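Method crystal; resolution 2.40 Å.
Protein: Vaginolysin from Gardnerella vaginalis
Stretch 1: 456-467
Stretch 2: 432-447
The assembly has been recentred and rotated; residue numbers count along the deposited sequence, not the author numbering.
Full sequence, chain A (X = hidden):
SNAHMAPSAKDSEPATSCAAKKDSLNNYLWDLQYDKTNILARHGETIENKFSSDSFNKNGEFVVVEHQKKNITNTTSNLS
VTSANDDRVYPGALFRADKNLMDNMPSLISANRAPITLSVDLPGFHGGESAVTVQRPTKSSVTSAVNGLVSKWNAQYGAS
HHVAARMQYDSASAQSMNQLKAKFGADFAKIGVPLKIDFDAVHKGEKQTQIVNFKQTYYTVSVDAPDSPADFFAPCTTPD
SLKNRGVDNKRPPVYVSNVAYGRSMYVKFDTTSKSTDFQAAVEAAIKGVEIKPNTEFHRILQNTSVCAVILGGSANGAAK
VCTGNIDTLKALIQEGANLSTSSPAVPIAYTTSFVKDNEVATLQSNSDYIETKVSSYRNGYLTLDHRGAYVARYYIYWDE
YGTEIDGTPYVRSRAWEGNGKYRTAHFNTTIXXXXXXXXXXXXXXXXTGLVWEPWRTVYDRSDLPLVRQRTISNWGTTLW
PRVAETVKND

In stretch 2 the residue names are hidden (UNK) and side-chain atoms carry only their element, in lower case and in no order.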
ATOM      1  N   ARG A 456     -27.581  21.368  23.460  1.00 51.10           N
ATOM      2  CA  ARG A 456     -28.528  21.362  22.348  1.00 51.01           C
ATOM      3  C   ARG A 456     -27.757  21.312  21.036  1.00 57.21           C
ATOM      4  O   ARG A 456     -26.923  22.184  20.770  1.00 49.36           O
ATOM      5  CB  ARG A 456     -29.427  22.596  22.394  1.00 51.49           C
ATOM      6  CG  ARG A 456     -30.175  22.868  21.100  1.00 51.57           C
ATOM      7  CD  ARG A 456     -31.197  23.969  21.287  1.00 52.26           C
ATOM      8  NE  ARG A 456     -31.777  24.404  20.019  1.00 51.12           N
ATOM      9  CZ  ARG A 456     -32.790  25.258  19.915  1.00 53.22           C
ATOM     10  NH1 ARG A 456     -33.346  25.772  21.005  1.00 49.31           N
ATOM     11  NH2 ARG A 456     -33.251  25.597  18.719  1.00 46.34           N
ATOM     12  N   THR A 457     -28.053  20.310  20.211  1.00 59.95           N
ATOM     13  CA  THR A 457     -27.260  20.041  19.017  1.00 56.31           C
ATOM     14  C   THR A 457     -27.616  21.022  17.908  1.00 53.91           C
ATOM     15  O   THR A 457     -28.761  21.063  17.444  1.00 56.16           O
ATOM     16  CB  THR A 457     -27.476  18.605  18.542  1.00 57.66           C
ATOM     17  OG1 THR A 457     -27.052  17.693  19.560  1.00 55.71           O
ATOM     18  CG2 THR A 457     -26.681  18.335  17.263  1.00 52.86           C
ATOM     19  N   VAL A 458     -26.629  21.804  17.483  1.00 56.36           N
ATOM     20  CA  VAL A 458     -26.679  22.563  16.241  1.00 54.73           C
ATOM     21  C   VAL A 458     -25.760  21.860  15.252  1.00 60.49           C
ATOM     22  O   VAL A 458     -24.641  21.476  15.610  1.00 65.56           O
ATOM     23  CB  VAL A 458     -26.245  24.025  16.447  1.00 54.59           C
ATOM     24  CG1 VAL A 458     -26.636  24.877  15.243  1.00 49.52           C
ATOM     25  CG2 VAL A 458     -26.834  24.597  17.733  1.00 57.74           C
ATOM     26  N   TYR A 459     -26.239  21.657  14.027  1.00 52.34           N
ATOM     27  CA  TYR A 459     -25.393  21.137  12.957  1.00 62.16           C
ATOM     28  C   TYR A 459     -24.675  19.846  13.341  1.00 50.99           C
ATOM     29  O   TYR A 459     -23.643  19.881  14.018  1.00 52.19           O
ATOM     30  CB  TYR A 459     -24.361  22.196  12.556  1.00 54.68           C
ATOM     31  CG  TYR A 459     -23.480  21.784  11.401  1.00 54.82           C
ATOM     32  CD1 TYR A 459     -23.804  22.136  10.099  1.00 53.51           C
ATOM     33  CD2 TYR A 459     -22.324  21.044  11.612  1.00 57.30           C
ATOM     34  CE1 TYR A 459     -23.003  21.764   9.040  1.00 57.57           C
ATOM     35  CE2 TYR A 459     -21.519  20.664  10.561  1.00 56.22           C
ATOM     36  CZ  TYR A 459     -21.862  21.026   9.278  1.00 63.00           C
ATOM     37  OH  TYR A 459     -21.054  20.648   8.233  1.00 55.17           O
ATOM     38  N   ASP A 460     -25.198  18.704  12.900  1.00 51.68           N
ATOM     39  CA  ASP A 460     -24.536  17.412  13.071  1.00 51.24           C
ATOM     40  C   ASP A 460     -24.454  16.749  11.703  1.00 50.21           C
ATOM     41  O   ASP A 460     -25.481  16.357  11.140  1.00 49.21           O
ATOM     42  CB  ASP A 460     -25.288  16.527  14.064  1.00 50.80           C
ATOM     43  CG  ASP A 460     -24.516  15.271  14.429  1.00 55.66           C
ATOM     44  OD1 ASP A 460     -23.489  14.989  13.778  1.00 60.52           O
ATOM     45  OD2 ASP A 460     -24.943  14.562  15.365  1.00 58.91           O
ATOM     46  N   ARG A 461     -23.240  16.621  11.170  1.00 53.77           N
ATOM     47  CA  ARG A 461     -23.039  16.063   9.839  1.00 55.55           C
ATOM     48  C   ARG A 461     -21.831  15.138   9.840  1.00 50.63           C
ATOM     49  O   ARG A 461     -20.853  15.360  10.559  1.00 49.14           O
ATOM     50  CB  ARG A 461     -22.859  17.170   8.792  1.00 56.23           C
ATOM     51  CG  ARG A 461     -24.077  17.343   7.897  1.00 50.44           C
ATOM     52  CD  ARG A 461     -24.173  18.739   7.306  1.00 61.19           C
ATOM     53  NE  ARG A 461     -23.480  18.858   6.027  1.00 70.18           N
ATOM     54  CZ  ARG A 461     -23.955  18.401   4.872  1.00 67.90           C
ATOM     55  NH1 ARG A 461     -25.126  17.776   4.831  1.00 71.12           N
ATOM     56  NH2 ARG A 461     -23.257  18.561   3.757  1.00 65.82           N
ATOM     57  N   SER A 462     -21.914  14.097   9.012  1.00 58.38           N
ATOM     58  CA  SER A 462     -20.897  13.057   8.948  1.00 51.50           C
ATOM     59  C   SER A 462     -20.659  12.678   7.494  1.00 58.44           C
ATOM     60  O   SER A 462     -21.364  13.129   6.587  1.00 53.18           O
ATOM     61  CB  SER A 462     -21.315  11.821   9.752  1.00 56.98           C
ATOM     62  OG  SER A 462     -22.505  11.259   9.225  1.00 51.35           O
ATOM     63  N   ASP A 463     -19.645  11.834   7.284  1.00 60.63           N
ATOM     64  CA  ASP A 463     -19.328  11.291   5.967  1.00 68.25           C
ATOM     65  C   ASP A 463     -19.412  12.353   4.877  1.00 62.20           C
ATOM     66  O   ASP A 463     -19.917  12.081   3.783  1.00 67.97           O
ATOM     67  CB  ASP A 463     -20.267  10.127   5.637  1.00 82.50           C
ATOM     68  CG  ASP A 463     -19.841   8.828   6.290  1.00 72.92           C
ATOM     69  OD1 ASP A 463     -18.637   8.501   6.233  1.00 71.88           O
ATOM     70  OD2 ASP A 463     -20.709   8.135   6.861  1.00 72.02           O
ATOM     71  N   LEU A 464     -18.908  13.592   5.163  1.00 65.91           N
ATOM     72  CA  LEU A 464     -19.058  14.627   4.151  1.00 71.72           C
ATOM     73  C   LEU A 464     -17.735  14.870   3.430  1.00 70.98           C
ATOM     74  O   LEU A 464     -16.667  14.806   4.049  1.00 67.01           O
ATOM     75  CB  LEU A 464     -19.565  15.932   4.769  1.00 67.00           C
ATOM     76  CG  LEU A 464     -18.641  16.873   5.545  1.00 65.94           C
ATOM     77  CD1 LEU A 464     -19.409  18.146   5.868  1.00 64.11           C
ATOM     78  CD2 LEU A 464     -18.114  16.248   6.822  1.00 62.19           C
ATOM     79  N   PRO A 465     -17.792  15.153   2.128  1.00 69.86           N
ATOM     80  CA  PRO A 465     -16.572  15.154   1.314  1.00 67.75           C
ATOM     81  C   PRO A 465     -15.551  16.168   1.808  1.00 68.44           C
ATOM     82  O   PRO A 465     -15.861  17.096   2.557  1.00 65.29           O
ATOM     83  CB  PRO A 465     -17.081  15.519  -0.086  1.00 71.79           C
ATOM     84  CG  PRO A 465     -18.348  16.265   0.158  1.00 73.91           C
ATOM     85  CD  PRO A 465     -18.961  15.624   1.365  1.00 72.59           C
ATOM     86  N   LEU A 466     -14.309  15.975   1.365  1.00 66.95           N
ATOM     87  CA  LEU A 466     -13.221  16.898   1.658  1.00 64.70           C
ATOM     88  C   LEU A 466     -13.080  17.858   0.486  1.00 65.04           C
ATOM     89  O   LEU A 466     -12.681  17.454  -0.611  1.00 61.61           O
ATOM     90  CB  LEU A 466     -11.910  16.158   1.908  1.00 52.99           C
ATOM     91  CG  LEU A 466     -11.029  16.846   2.952  1.00 60.24           C
ATOM     92  CD1 LEU A 466     -10.871  15.926   4.127  1.00 59.94           C
ATOM     93  CD2 LEU A 466      -9.673  17.250   2.391  1.00 62.34           C
ATOM     94  N   VAL A 467     -13.407  19.120   0.721  1.00 64.78           N
ATOM     95  CA  VAL A 467     -13.294  20.148  -0.287  1.00 66.10           C
ATOM     96  C   VAL A 467     -12.054  20.985   0.000  1.00 65.99           C
ATOM     97  O   VAL A 467     -11.375  20.809   1.009  1.00 65.29           O
ATOM     98  CB  VAL A 467     -14.563  21.033  -0.352  1.00 68.34           C
ATOM     99  CG1 VAL A 467     -15.755  20.216  -0.821  1.00 61.94           C
ATOM    100  CG2 VAL A 467     -14.844  21.673   1.003  1.00 57.46           C
ATOM    101  N   UNK A 432      -6.331  22.673   9.201  1.00 66.14           N
ATOM    102  CA  UNK A 432      -5.735  22.066   8.018  1.00 67.67           C
ATOM    103  C   UNK A 432      -5.903  20.554   8.062  1.00 58.72           C
ATOM    104  O   UNK A 432      -5.766  19.931   9.119  1.00 57.33           O
ATOM    105  n   UNK A 432      -1.997  24.729   6.184  1.00 86.28           N
ATOM    106  c   UNK A 432      -2.472  23.533   6.516  1.00 80.39           C
ATOM    107  c   UNK A 432      -3.943  23.468   6.871  1.00 70.81           C
ATOM    108  o   UNK A 432      -1.770  22.522   6.538  1.00 73.01           O
ATOM    109  c   UNK A 432      -4.249  22.410   7.909  1.00 69.94           C
ATOM    110  N   UNK A 433      -6.196  19.966   6.904  1.00 66.62           N
ATOM    111  CA  UNK A 433      -6.393  18.529   6.781  1.00 66.54           C
ATOM    112  C   UNK A 433      -5.567  17.997   5.624  1.00 65.58           C
ATOM    113  O   UNK A 433      -5.608  18.552   4.521  1.00 62.50           O
ATOM    114  c   UNK A 433      -9.626  19.422   7.846  1.00 61.99           C
ATOM    115  c   UNK A 433      -8.628  17.503   8.840  1.00 57.96           C
ATOM    116  c   UNK A 433      -9.412  17.671   9.961  1.00 63.74           C
ATOM    117  c   UNK A 433      -7.869  18.187   6.558  1.00 58.38           C
ATOM    118  c   UNK A 433      -8.723  18.376   7.772  1.00 58.61           C
ATOM    119  c   UNK A 433     -10.309  18.717  10.026  1.00 56.28           C
ATOM    120  c   UNK A 433     -10.416  19.595   8.966  1.00 62.28           C
ATOM    121  N   UNK A 434      -4.822  16.925   5.877  1.00 70.47           N
ATOM    122  CA  UNK A 434      -4.210  16.177   4.789  1.00 66.50           C
ATOM    123  C   UNK A 434      -5.287  15.748   3.801  1.00 61.56           C
ATOM    124  O   UNK A 434      -6.403  15.395   4.190  1.00 66.28           O
ATOM    125  c   UNK A 434      -3.472  14.954   5.333  1.00 67.00           C
ATOM    126  n   UNK A 434      -1.204  14.140   9.626  1.00 86.38           N
ATOM    127  c   UNK A 434      -0.950  14.612   8.236  1.00 94.79           C
ATOM    128  c   UNK A 434      -2.283  15.288   6.219  1.00 76.05           C
ATOM    129  c   UNK A 434      -2.074  14.228   7.289  1.00 87.73           C
ATOM    130  N   UNK A 435      -4.951  15.787   2.513  1.00 65.72           N
ATOM    131  CA  UNK A 435      -5.920  15.446   1.486  1.00 64.21           C
ATOM    132  C   UNK A 435      -6.379  14.001   1.514  1.00 62.23           C
ATOM    133  O   UNK A 435      -7.341  13.663   0.812  1.00 61.83           O
ATOM    134  N   UNK A 436      -5.731  13.147   2.307  1.00 61.21           N
ATOM    135  CA  UNK A 436      -6.057  11.727   2.345  1.00 62.60           C
ATOM    136  C   UNK A 436      -6.988  11.346   3.489  1.00 56.05           C
ATOM    137  O   UNK A 436      -7.411  10.187   3.555  1.00 49.47           O
ATOM    138  o   UNK A 436      -4.323  11.903   4.564  1.00 61.40           O
ATOM    139  c   UNK A 436      -4.773  10.891   2.438  1.00 57.46           C
ATOM    140  c   UNK A 436      -3.867  11.328   3.574  1.00 65.94           C
ATOM    141  n   UNK A 436      -2.574  11.058   3.436  1.00 67.83           N
ATOM    142  N   UNK A 437      -7.322  12.276   4.388  1.00 53.54           N
ATOM    143  CA  UNK A 437      -8.237  11.940   5.470  1.00 50.96           C
ATOM    144  C   UNK A 437      -9.602  11.605   4.881  1.00 43.51           C
ATOM    145  O   UNK A 437      -9.998  12.124   3.830  1.00 41.88           O
ATOM    146  c   UNK A 437      -8.351  13.076   6.504  1.00 49.44           C
ATOM    147  c   UNK A 437      -9.135  14.242   5.947  1.00 46.46           C
ATOM    148  c   UNK A 437      -6.974  13.534   6.970  1.00 56.45           C
ATOM    149  N   UNK A 438     -10.334  10.733   5.570  1.00 42.55           N
ATOM    150  CA  UNK A 438     -11.627  10.262   5.099  1.00 43.04           C
ATOM    151  C   UNK A 438     -12.660  10.397   6.209  1.00 39.56           C
ATOM    152  O   UNK A 438     -12.326  10.501   7.392  1.00 39.03           O
ATOM    153  c   UNK A 438     -11.557   8.800   4.635  1.00 49.69           C
ATOM    154  c   UNK A 438     -10.563   8.538   3.508  1.00 50.24           C
ATOM    155  c   UNK A 438     -10.587   7.072   3.105  1.00 63.10           C
ATOM    156  c   UNK A 438      -9.648   6.622   0.851  1.00 84.48           C
ATOM    157  n   UNK A 438     -10.818   6.848   0.266  1.00 97.48           N
ATOM    158  n   UNK A 438      -9.514   6.719   2.174  1.00 70.48           N
ATOM    159  n   UNK A 438      -8.601   6.292   0.106  1.00 87.57           N
ATOM    160  N   UNK A 439     -13.928  10.401   5.803  1.00 36.07           N
ATOM    161  CA  UNK A 439     -15.053  10.353   6.732  1.00 40.53           C
ATOM    162  C   UNK A 439     -14.954  11.456   7.786  1.00 40.04           C
ATOM    163  O   UNK A 439     -14.984  11.206   8.994  1.00 41.41           O
ATOM    164  c   UNK A 439     -15.140   8.973   7.384  1.00 40.94           C
ATOM    165  n   UNK A 439     -14.154   6.943   6.507  1.00 47.25           N
ATOM    166  c   UNK A 439     -15.113   7.852   6.365  1.00 53.19           C
ATOM    167  o   UNK A 439     -15.934   7.813   5.448  1.00 53.11           O
ATOM    168  N   UNK A 440     -14.837  12.694   7.315  1.00 39.84           N
ATOM    169  CA  UNK A 440     -14.803  13.840   8.211  1.00 43.68           C
ATOM    170  C   UNK A 440     -16.139  13.990   8.932  1.00 45.42           C
ATOM    171  O   UNK A 440     -17.207  13.830   8.335  1.00 45.00           O
ATOM    172  c   UNK A 440     -12.845  16.296   8.944  1.00 52.72           C
ATOM    173  c   UNK A 440     -14.187  16.383   8.230  1.00 48.27           C
ATOM    174  c   UNK A 440     -14.475  15.112   7.426  1.00 42.72           C
ATOM    175  c   UNK A 440     -14.226  17.600   7.320  1.00 47.36           C
ATOM    176  N   UNK A 441     -16.073  14.298  10.227  1.00 43.05           N
ATOM    177  CA  UNK A 441     -17.250  14.435  11.076  1.00 47.41           C
ATOM    178  C   UNK A 441     -17.205  15.780  11.783  1.00 41.02           C
ATOM    179  O   UNK A 441     -16.126  16.258  12.144  1.00 34.27           O
ATOM    180  n   UNK A 441     -20.661   8.585  11.584  1.00 60.72           N
ATOM    181  c   UNK A 441     -18.444  11.209  12.881  1.00 46.64           C
ATOM    182  c   UNK A 441     -20.265   9.661  12.251  1.00 55.47           C
ATOM    183  n   UNK A 441     -18.993  10.043  12.193  1.00 50.40           N
ATOM    184  c   UNK A 441     -17.314  13.305  12.106  1.00 45.24           C
ATOM    185  n   UNK A 441     -21.144  10.345  12.971  1.00 63.08           N
ATOM    186  c   UNK A 441     -18.573  12.466  12.034  1.00 48.88           C
ATOM    187  N   UNK A 442     -18.371  16.399  11.973  1.00 37.93           N
ATOM    188  CA  UNK A 442     -18.453  17.710  12.619  1.00 45.86           C
ATOM    189  C   UNK A 442     -19.762  17.800  13.395  1.00 45.01           C
ATOM    190  O   UNK A 442     -20.838  17.531  12.852  1.00 42.83           O
ATOM    191  c   UNK A 442     -17.045  18.782  10.805  1.00 47.61           C
ATOM    192  c   UNK A 442     -18.353  18.866  11.602  1.00 46.39           C
ATOM    193  c   UNK A 442     -16.933  19.789   9.679  1.00 48.30           C
ATOM    194  c   UNK A 442     -18.434  20.210  12.323  1.00 44.52           C
ATOM    195  N   UNK A 443     -19.665  18.191  14.668  1.00 43.80           N
ATOM    196  CA  UNK A 443     -20.823  18.424  15.524  1.00 51.15           C
ATOM    197  C   UNK A 443     -20.539  19.644  16.392  1.00 45.08           C
ATOM    198  O   UNK A 443     -19.401  19.842  16.830  1.00 41.47           O
ATOM    199  n   UNK A 443     -22.448  14.531  19.801  1.00 60.63           N
ATOM    200  c   UNK A 443     -22.503  15.892  19.192  1.00 57.57           C
ATOM    201  c   UNK A 443     -22.515  17.180  17.019  1.00 49.57           C
ATOM    202  c   UNK A 443     -21.124  17.194  16.398  1.00 41.64           C
ATOM    203  c   UNK A 443     -22.810  15.847  17.702  1.00 48.65           C
ATOM    204  N   UNK A 444     -21.569  20.461  16.642  1.00 53.28           N
ATOM    205  CA  UNK A 444     -21.387  21.754  17.300  1.00 53.28           C
ATOM    206  C   UNK A 444     -21.967  21.796  18.710  1.00 55.82           C
ATOM    207  O   UNK A 444     -21.218  22.000  19.664  1.00 60.28           O
ATOM    208  c   UNK A 444     -22.342  25.293  15.911  1.00 66.00           C
ATOM    209  c   UNK A 444     -21.987  24.291  16.994  1.00 60.50           C
ATOM    210  c   UNK A 444     -20.646  24.644  17.585  1.00 51.60           C
ATOM    211  c   UNK A 444     -22.000  22.867  16.434  1.00 51.56           C
ATOM    212  N   UNK A 445     -23.282  21.635  18.864  1.00 51.75           N
ATOM    213  CA  UNK A 445     -23.978  21.687  20.155  1.00 58.18           C
ATOM    214  C   UNK A 445     -23.704  22.993  20.902  1.00 52.81           C
ATOM    215  O   UNK A 445     -22.607  23.557  20.822  1.00 48.45           O
ATOM    216  c   UNK A 445     -22.331  20.614  21.839  1.00 45.94           C
ATOM    217  c   UNK A 445     -23.640  20.460  21.038  1.00 51.12           C
ATOM    218  c   UNK A 445     -23.620  19.178  20.208  1.00 62.04           C
ATOM    219  N   UNK A 446     -24.706  23.476  21.642  1.00 54.54           N
ATOM    220  CA  UNK A 446     -24.625  24.742  22.360  1.00 51.61           C
ATOM    221  C   UNK A 446     -25.201  24.579  23.760  1.00 51.60           C
ATOM    222  O   UNK A 446     -26.121  23.786  23.978  1.00 50.87           O
ATOM    223  o   UNK A 446     -28.839  26.919  21.205  1.00 45.05           O
ATOM    224  c   UNK A 446     -27.734  26.814  21.777  1.00 54.36           C
ATOM    225  c   UNK A 446     -25.385  25.857  21.628  1.00 45.81           C
ATOM    226  c   UNK A 446     -26.885  25.593  21.476  1.00 54.38           C
ATOM    227  o   UNK A 446     -27.303  27.665  22.585  1.00 50.64           O
ATOM    228  N   UNK A 447     -24.659  25.345  24.707  1.00 47.04           N
ATOM    229  CA  UNK A 447     -25.135  25.290  26.086  1.00 55.97           C
ATOM    230  C   UNK A 447     -26.482  25.993  26.194  1.00 65.28           C
ATOM    231  O   UNK A 447     -26.581  27.201  25.957  1.00 57.58           O
ATOM    232  c   UNK A 447     -24.120  25.931  27.030  1.00 56.16           C
ATOM    233  c   UNK A 447     -24.094  28.255  29.124  1.00 69.77           C
ATOM    234  c   UNK A 447     -23.719  26.798  29.390  1.00 66.24           C
ATOM    235  n   UNK A 447     -25.003  28.820  30.160  1.00 67.01           N
ATOM    236  c   UNK A 447     -24.505  25.827  28.511  1.00 62.15           C
TER
HETATM  237  O   HOH W   1     -17.904  10.528   9.142  1.00 44.71           O
HETATM  238  O   HOH W   2     -25.316  14.681  19.700  1.00 55.40           O

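Position 432 carries three carbons, the third bearing one oxygen and one nitrogen, and reaches nothing on stretch 1: Gln432. At 433 one carbon leads into a six-carbon ring without heteroatoms, and that first carbon, CB, sits 4.5 Å from Leu466 CD1: Phe433. Position 434, four carbons in a row ending in nitrogen, has its CA-to-CB bond pointing away: Lys434. Position 435 has no side-chain atoms, and its CA lies 4.3 Å from Leu466 CD2: Gly435. Position 436, two carbons with one oxygen and one nitrogen on the second, makes no contact: Asn436. Position 437 has one carbon carrying two more, and one of these meets Leu466: Val437. Val437 CG2 lies 3.0 Å from Leu466 CD1, closer than two methyl carbons normally pack. A type I turn from Lys434 to Val437 shapes this patch.

Position 438 has three carbons, a nitrogen, then a carbon with two nitrogens; the CA-to-CB bond points away, and the side chain makes no contact with stretch 1: Arg438. Position 439 has two carbons, the second with one oxygen and one nitrogen. The chain turns its corner here, and phi and psi are both positive: Asn439. Its OD1 lies 2.9 Å from Asp463 OD1, but two acceptors make no bond; water 1 accepts from Asp463 N at 2.9 Å and donates weakly to Asn439 O at 3.0 Å.

Position 440 has four carbons forked at the second, its CB 3.9 Å from Leu464 CD2: Leu440. Position 441 again ends in a carbon with two nitrogens, beyond three carbons and a nitrogen, and Ser462 CB lies over one face of that planar group: Arg441. Position 442 has four carbons forked at the first, one arm two carbons long; the short arm meets the Tyr459 ring: Ile442. Its CG2 is 3.6 Å from Tyr459 CE2. Position 443 is four carbons ending in nitrogen, with the aliphatic chain beside Asp460: Lys443. Its CD is 3.4 Å from Asp460 OD2, while Lys443 NZ donates to water 2 at 2.9 Å.

Position 444, four carbons forked at the second, packs on Val458: Leu444. Position 445, one carbon carrying two, lies near Thr457 OG1: Val445. Position 446 has three carbons, the last with two oxygens, near Arg456: Glu446. Position 447, four carbons ending in nitrogen, stays clear: Lys447.

Backbone bonds set the two pairings: Arg461 N donates to Ile442 O at 3.1 Å and Ile442 N to Arg461 O at 3.0 Å; Arg456 and Glu446 form a second pair. The register shifts by one between these ladders, where Leu444 N makes only weak bonds to Val458 O and Tyr459 O. Apolar contacts such as Tyr459 with Ile442 and Leu464 with Leu440 lie alongside them, and the side chains of Lys443 and Arg441 also touch stretch 1, at Asp460 and Ser462.

Stretch 2 432-447: QFKGNVRNLRIKLVEK
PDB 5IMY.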